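Local coordinates for protein kinase A regulatory subunit, putative (Trypanosoma cruzi, PDB 6FTF) that probably serves as the regulatory subunit of a cAMP-independent protein kinase A, with two cyclic nucleotide-binding domains that each hold a nucleoside analogue, at residues P24-S29 with A60-T65. Residues are numbered along the deposited sequence; the frame is centred on the assembly and turned at random. Where two conformers were deposited one is given.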
loop_
_atom_site.group_PDB
_atom_site.type_symbol
_atom_site.label_atom_id
_atom_site.label_comp_id
_atom_site.label_asym_id
_atom_site.label_seq_id
_atom_site.Cartn_x
_atom_site.Cartn_y
_atom_site.Cartn_z
ATOM N N PRO A 24 -7.041 -22.301 10.929
ATOM C CA PRO A 24 -7.837 -23.287 10.198
ATOM C C PRO A 24 -7.378 -23.360 8.758
ATOM O O PRO A 24 -6.818 -22.411 8.216
ATOM C CB PRO A 24 -9.265 -22.750 10.304
ATOM C CG PRO A 24 -9.130 -21.329 10.580
ATOM C CD PRO A 24 -7.839 -21.135 11.326
ATOM N N TYR A 25 -7.618 -24.508 8.138
ATOM C CA TYR A 25 -7.315 -24.699 6.729
ATOM C C TYR A 25 -8.553 -25.256 6.055
ATOM O O TYR A 25 -9.034 -26.334 6.422
ATOM C CB TYR A 25 -6.107 -25.619 6.485
ATOM C CG TYR A 25 -5.840 -25.836 5.001
ATOM C CD1 TYR A 25 -5.705 -24.753 4.135
ATOM C CD2 TYR A 25 -5.763 -27.118 4.456
ATOM C CE1 TYR A 25 -5.489 -24.933 2.772
ATOM C CE2 TYR A 25 -5.536 -27.307 3.091
ATOM C CZ TYR A 25 -5.403 -26.206 2.254
ATOM O OH TYR A 25 -5.196 -26.365 0.891
ATOM N N PHE A 26 -9.071 -24.515 5.096
ATOM C CA PHE A 26 -10.155 -24.967 4.241
ATOM C C PHE A 26 -9.530 -25.203 2.881
ATOM O O PHE A 26 -9.011 -24.272 2.264
ATOM C CB PHE A 26 -11.253 -23.909 4.173
ATOM C CG PHE A 26 -11.823 -23.559 5.513
ATOM C CD1 PHE A 26 -12.809 -24.347 6.082
ATOM C CD2 PHE A 26 -11.366 -22.461 6.214
ATOM C CE1 PHE A 26 -13.330 -24.038 7.314
ATOM C CE2 PHE A 26 -11.889 -22.151 7.445
ATOM C CZ PHE A 26 -12.871 -22.943 7.997
ATOM N N GLU A 27 -9.563 -26.450 2.423
ATOM C CA GLU A 27 -8.744 -26.839 1.280
ATOM C C GLU A 27 -9.009 -25.941 0.078
ATOM O O GLU A 27 -10.160 -25.627 -0.241
ATOM C CB GLU A 27 -9.001 -28.303 0.911
ATOM C CG GLU A 27 -7.900 -28.881 0.038
ATOM C CD GLU A 27 -8.324 -30.137 -0.694
ATOM O OE1 GLU A 27 -9.385 -30.699 -0.352
ATOM O OE2 GLU A 27 -7.595 -30.556 -1.620
ATOM N N LYS A 28 -7.928 -25.524 -0.573
ATOM C CA LYS A 28 -7.975 -24.617 -1.707
ATOM C C LYS A 28 -7.345 -25.303 -2.906
ATOM O O LYS A 28 -6.351 -26.026 -2.768
ATOM C CB LYS A 28 -7.162 -23.351 -1.423
ATOM C CG LYS A 28 -7.632 -22.510 -0.258
ATOM C CD LYS A 28 -9.014 -21.930 -0.512
ATOM C CE LYS A 28 -9.424 -20.923 0.536
ATOM N NZ LYS A 28 -9.626 -21.524 1.845
ATOM N N SER A 29 -7.915 -25.068 -4.085
ATOM C CA SER A 29 -7.256 -25.452 -5.313
ATOM C C SER A 29 -6.087 -24.501 -5.577
ATOM O O SER A 29 -5.984 -23.416 -4.993
ATOM C CB SER A 29 -8.243 -25.358 -6.468
ATOM O OG SER A 29 -8.519 -23.994 -6.713
ATOM N N ALA A 60 -6.924 -20.155 5.333
ATOM C CA ALA A 60 -7.892 -19.991 6.405
ATOM C C ALA A 60 -9.139 -19.237 5.969
ATOM O O ALA A 60 -10.109 -19.187 6.732
ATOM C CB ALA A 60 -7.268 -19.235 7.584
ATOM N N MET A 61 -9.157 -18.690 4.769
ATOM C CA MET A 61 -10.271 -17.869 4.341
ATOM C C MET A 61 -11.392 -18.694 3.733
ATOM O O MET A 61 -11.190 -19.804 3.217
ATOM C CB MET A 61 -9.773 -16.818 3.365
ATOM C CG MET A 61 -8.812 -15.850 4.038
ATOM S SD MET A 61 -8.278 -14.484 2.999
ATOM C CE MET A 61 -6.787 -14.945 2.381
ATOM N N GLN A 62 -12.596 -18.152 3.844
ATOM C CA GLN A 62 -13.783 -18.772 3.273
ATOM C C GLN A 62 -14.517 -17.739 2.428
ATOM O O GLN A 62 -14.483 -16.541 2.711
ATOM C CB GLN A 62 -14.720 -19.248 4.376
ATOM C CG GLN A 62 -14.088 -20.211 5.370
ATOM C CD GLN A 62 -15.035 -20.539 6.501
ATOM O OE1 GLN A 62 -15.035 -19.887 7.556
ATOM N NE2 GLN A 62 -15.868 -21.529 6.278
ATOM N N ARG A 63 -15.219 -18.194 1.407
ATOM C CA ARG A 63 -15.865 -17.274 0.481
ATOM C C ARG A 63 -17.270 -16.920 0.934
ATOM O O ARG A 63 -18.014 -17.786 1.400
ATOM C CB ARG A 63 -15.923 -17.882 -0.914
ATOM C CG ARG A 63 -16.482 -16.931 -1.980
ATOM C CD ARG A 63 -16.119 -17.444 -3.363
ATOM N NE ARG A 63 -16.659 -18.781 -3.565
ATOM C CZ ARG A 63 -16.147 -19.711 -4.351
ATOM N NH1 ARG A 63 -16.757 -20.882 -4.423
ATOM N NH2 ARG A 63 -15.052 -19.495 -5.046
ATOM N N ALA A 64 -17.645 -15.664 0.748
ATOM C CA ALA A 64 -19.001 -15.201 1.007
ATOM C C ALA A 64 -19.451 -14.306 -0.135
ATOM O O ALA A 64 -18.630 -13.651 -0.776
ATOM C CB ALA A 64 -19.063 -14.417 2.318
ATOM N N THR A 65 -20.757 -14.280 -0.392
ATOM C CA THR A 65 -21.283 -13.400 -1.419
ATOM C C THR A 65 -22.450 -12.612 -0.862
ATOM O O THR A 65 -23.135 -13.043 0.068
ATOM C CB THR A 65 -21.736 -14.149 -2.673
ATOM O OG1 THR A 65 -22.871 -14.961 -2.365
ATOM C CG2 THR A 65 -20.616 -14.988 -3.222
#
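Lys28 reaches Met61 through a charged hydrogen bond, with Lys28 NZ 2.7 Å from the backbone O of Met61. The C=O...N angle is 151° and the ammonium nitrogen lies only 15° from the carbonyl plane. The same Lys28 NZ also bonds Phe26 O at 2.8 Å, here tilted further from the carbonyl plane, and the O of Gly59 as well, so three backbone carbonyls grip it. The chain is bent at chi2 and again at chi4, whose turn sets NZ. Within the loop, Lys28 N donates to Tyr25 OH.

Stacking carries the second part of the contact. The Gln62 side chain, extended beyond CG, lies across one face of the Phe26 ring; the amide and ring planes are 5° apart, which marks a parallel stack. Gln62 CG makes a CH-pi contact 3.8 Å from the centroid of the Phe26 ring, while Gln62 CD sits 3.6 Å from Phe26 CZ. Near the ring plane, Ala60 O approaches the edge, 3.5 Å from both CD2 and CE2 of Phe26.

Close approach of backbone and apolar groups completes the interface: Pro24 O meets Ala60 CA at 3.2 Å in a CA-H...O contact, and Pro24 CG packs against Ala60 CB.

The CB of Met61 is directed away from the loop, and its side chain touches Ile36 and Leu40 of helix 30-42, whereas Gln62 begins an outermost strand of its sheet, joined by backbone hydrogen bonding to Val135 of strand 130-137. The contact thus fastens the loop preceding helix 30-42 to the turn between helix 51-60 and strand 62-67, the first strand of the jelly-roll beta barrel of the first cyclic nucleotide-binding domain, a member of the cupin clan.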